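Local atomic coordinates of alkyltransferase-like protein 1 (Schizosaccharomyces pombe, PDB entry 3GVA), a protein that recognises O6-alkylguanine lesions in DNA, flips the damaged base out of the duplex and presents it to nucleotide excision repair. Residues 8-13 against 42-47. Residues are numbered along the deposited sequence; the frame is centred on the assembly and turned at random.
Sequences TKVYDA and GQAMKH
Tyr11 reaches from helix 3-14 to the C-terminal end of helix 38-46, where its hydroxyl donates a 2.6 Å hydrogen bond from OH to Ala44 O. The donor stands above the carbonyl plane, 38° out of it; from the opposite face comes a longer bond of 3.3 Å, His47 N to Ala44 O, so one O-H and one N-H share the oxygen. The tightly packed part lies beside this bond, where Val10 and Ala44 face each other. With Val10 CG1 anti to the backbone N (chi1 166°), that methyl sits 4.0 Å from Ala44 CB and touches Met45 SD as well. Ala44 CB also meets the ring of Tyr11, 3.9 Å from CE1. Met45 CB points away from helix 3-14, but the bend at chi2 turns SD back to the Tyr11 ring edge, a Met-aromatic contact; its side chain also touches Tyr25, inferred to be needed for nucleotide flipping. By contrast, the solvent side is loose: exposed, poorly ordered His47 barely adds to the interface. A phenylalanine at Tyr11 would probably keep the ring packing but leave Ala44 O the longer of its two bonds. Segments 8-13 and 42-46, axes 81° apart, thus join helix 38-46, which carries the inferred arginine finger Arg39, to helix 3-14 in the helix-turn-helix-type domain: apolar contacts set the packing, and the hydroxyl helps satisfy a carbonyl where regular helical bonding ends.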
ATOM      1  N   THR A   8      14.157   1.920   5.711  1.00 19.63           N
ATOM      2  CA  THR A   8      14.487   2.938   4.719  1.00 18.60           C
ATOM      3  C   THR A   8      14.512   2.355   3.303  1.00 18.49           C
ATOM      4  O   THR A   8      14.154   3.033   2.336  1.00 20.51           O
ATOM      5  CB  THR A   8      15.844   3.606   5.039  1.00 20.77           C
ATOM      6  OG1 THR A   8      16.905   2.651   4.924  1.00 28.72           O
ATOM      7  CG2 THR A   8      15.831   4.140   6.467  1.00 18.15           C
ATOM      8  N   LYS A   9      14.918   1.096   3.187  1.00 17.62           N
ATOM      9  CA  LYS A   9      14.974   0.412   1.894  1.00 18.84           C
ATOM     10  C   LYS A   9      13.544   0.168   1.402  1.00 19.34           C
ATOM     11  O   LYS A   9      13.256   0.208   0.196  1.00 14.21           O
ATOM     12  CB  LYS A   9      15.711  -0.918   2.051  1.00 34.59           C
ATOM     13  CG  LYS A   9      16.223  -1.508   0.748  1.00 44.23           C
ATOM     14  CD  LYS A   9      16.947  -2.828   0.984  1.00 50.93           C
ATOM     15  CE  LYS A   9      17.671  -3.293  -0.273  1.00 56.00           C
ATOM     16  NZ  LYS A   9      16.772  -3.349  -1.464  1.00 60.32           N
ATOM     17  N   VAL A  10      12.650  -0.093   2.354  1.00 20.81           N
ATOM     18  CA  VAL A  10      11.245  -0.317   2.045  1.00 18.88           C
ATOM     19  C   VAL A  10      10.639   1.004   1.575  1.00 19.07           C
ATOM     20  O   VAL A  10       9.966   1.049   0.545  1.00 15.89           O
ATOM     21  CB  VAL A  10      10.477  -0.823   3.291  1.00 18.02           C
ATOM     22  CG1 VAL A  10       8.976  -0.730   3.054  1.00 17.41           C
ATOM     23  CG2 VAL A  10      10.871  -2.279   3.590  1.00 21.35           C
ATOM     24  N   TYR A  11      10.884   2.080   2.329  1.00 16.46           N
ATOM     25  CA  TYR A  11      10.342   3.384   1.956  1.00 19.43           C
ATOM     26  C   TYR A  11      10.840   3.828   0.592  1.00 16.85           C
ATOM     27  O   TYR A  11      10.079   4.400  -0.180  1.00 18.34           O
ATOM     28  CB  TYR A  11      10.667   4.441   3.021  1.00 17.48           C
ATOM     29  CG  TYR A  11      10.188   4.040   4.405  1.00 19.64           C
ATOM     30  CD1 TYR A  11       9.106   3.160   4.564  1.00 20.93           C
ATOM     31  CD2 TYR A  11      10.815   4.523   5.552  1.00 19.74           C
ATOM     32  CE1 TYR A  11       8.670   2.771   5.833  1.00 17.34           C
ATOM     33  CE2 TYR A  11      10.386   4.148   6.823  1.00 19.49           C
ATOM     34  CZ  TYR A  11       9.315   3.270   6.953  1.00 20.41           C
ATOM     35  OH  TYR A  11       8.896   2.885   8.202  1.00 23.02           O
ATOM     36  N   ASP A  12      12.110   3.551   0.297  1.00 19.87           N
ATOM     37  CA  ASP A  12      12.687   3.898  -0.996  1.00 22.67           C
ATOM     38  C   ASP A  12      11.903   3.188  -2.081  1.00 22.02           C
ATOM     39  O   ASP A  12      11.593   3.764  -3.120  1.00 25.79           O
ATOM     40  CB  ASP A  12      14.148   3.442  -1.106  1.00 32.40           C
ATOM     41  CG  ASP A  12      15.102   4.350  -0.378  1.00 40.70           C
ATOM     42  OD1 ASP A  12      14.890   5.576  -0.419  1.00 45.82           O
ATOM     43  OD2 ASP A  12      16.075   3.842   0.221  1.00 47.29           O
ATOM     44  N   ALA A  13      11.589   1.924  -1.833  1.00 20.15           N
ATOM     45  CA  ALA A  13      10.851   1.136  -2.804  1.00 20.36           C
ATOM     46  C   ALA A  13       9.443   1.683  -3.011  1.00 17.18           C
ATOM     47  O   ALA A  13       8.972   1.771  -4.144  1.00 18.23           O
ATOM     48  CB  ALA A  13      10.796  -0.333  -2.360  1.00 22.94           C
ATOM     49  N   GLY A  42       5.418  -4.986   6.081  1.00 23.07           N
ATOM     50  CA  GLY A  42       4.180  -4.506   6.674  1.00 21.68           C
ATOM     51  C   GLY A  42       4.436  -3.712   7.944  1.00 21.74           C
ATOM     52  O   GLY A  42       3.760  -2.726   8.226  1.00 20.33           O
ATOM     53  N   GLN A  43       5.429  -4.139   8.711  1.00 22.07           N
ATOM     54  CA  GLN A  43       5.792  -3.465   9.950  1.00 24.51           C
ATOM     55  C   GLN A  43       6.375  -2.086   9.625  1.00 23.76           C
ATOM     56  O   GLN A  43       6.035  -1.086  10.259  1.00 20.35           O
ATOM     57  CB  GLN A  43       6.815  -4.314  10.703  1.00 47.99           C
ATOM     58  CG  GLN A  43       6.600  -4.399  12.207  1.00 58.51           C
ATOM     59  CD  GLN A  43       5.246  -4.981  12.577  1.00 61.38           C
ATOM     60  OE1 GLN A  43       4.862  -6.042  12.089  1.00 67.57           O
ATOM     61  NE2 GLN A  43       4.520  -4.288  13.450  1.00 59.77           N
ATOM     62  N   ALA A  44       7.257  -2.034   8.635  1.00 24.85           N
ATOM     63  CA  ALA A  44       7.860  -0.766   8.230  1.00 27.15           C
ATOM     64  C   ALA A  44       6.768   0.232   7.864  1.00 26.15           C
ATOM     65  O   ALA A  44       6.794   1.392   8.281  1.00 27.46           O
ATOM     66  CB  ALA A  44       8.782  -0.977   7.032  1.00 25.09           C
ATOM     67  N   MET A  45       5.804  -0.233   7.077  1.00 28.01           N
ATOM     68  CA  MET A  45       4.705   0.610   6.627  1.00 27.12           C
ATOM     69  C   MET A  45       3.822   1.055   7.780  1.00 28.98           C
ATOM     70  O   MET A  45       3.327   2.186   7.799  1.00 28.85           O
ATOM     71  CB  MET A  45       3.863  -0.134   5.581  1.00 16.98           C
ATOM     72  CG  MET A  45       4.625  -0.452   4.313  1.00 18.22           C
ATOM     73  SD  MET A  45       5.453   1.027   3.695  1.00 22.73           S
ATOM     74  CE  MET A  45       4.026   1.972   3.124  1.00 19.79           C
ATOM     75  N   LYS A  46       3.634   0.170   8.750  1.00 24.44           N
ATOM     76  CA  LYS A  46       2.795   0.492   9.896  1.00 29.98           C
ATOM     77  C   LYS A  46       3.449   1.479  10.861  1.00 28.81           C
ATOM     78  O   LYS A  46       2.758   2.165  11.610  1.00 29.30           O
ATOM     79  CB  LYS A  46       2.392  -0.794  10.625  1.00 46.41           C
ATOM     80  CG  LYS A  46       1.562  -1.733   9.754  1.00 52.42           C
ATOM     81  CD  LYS A  46       1.029  -2.931  10.527  1.00 57.26           C
ATOM     82  CE  LYS A  46      -0.028  -2.514  11.543  1.00 61.07           C
ATOM     83  NZ  LYS A  46      -0.743  -3.690  12.127  1.00 61.80           N
ATOM     84  N   HIS A  47       4.772   1.577  10.823  1.00 33.36           N
ATOM     85  CA  HIS A  47       5.480   2.497  11.708  1.00 36.28           C
ATOM     86  C   HIS A  47       5.685   3.889  11.111  1.00 35.16           C
ATOM     87  O   HIS A  47       6.307   4.745  11.738  1.00 35.59           O
ATOM     88  CB  HIS A  47       6.831   1.903  12.116  1.00 68.79           C
ATOM     89  CG  HIS A  47       6.716   0.665  12.952  1.00 76.12           C
ATOM     90  ND1 HIS A  47       7.816  -0.011  13.435  1.00 78.61           N
ATOM     91  CD2 HIS A  47       5.632  -0.020  13.388  1.00 78.43           C
ATOM     92  CE1 HIS A  47       7.416  -1.059  14.133  1.00 78.71           C
ATOM     93  NE2 HIS A  47       6.096  -1.088  14.120  1.00 81.80           N
TER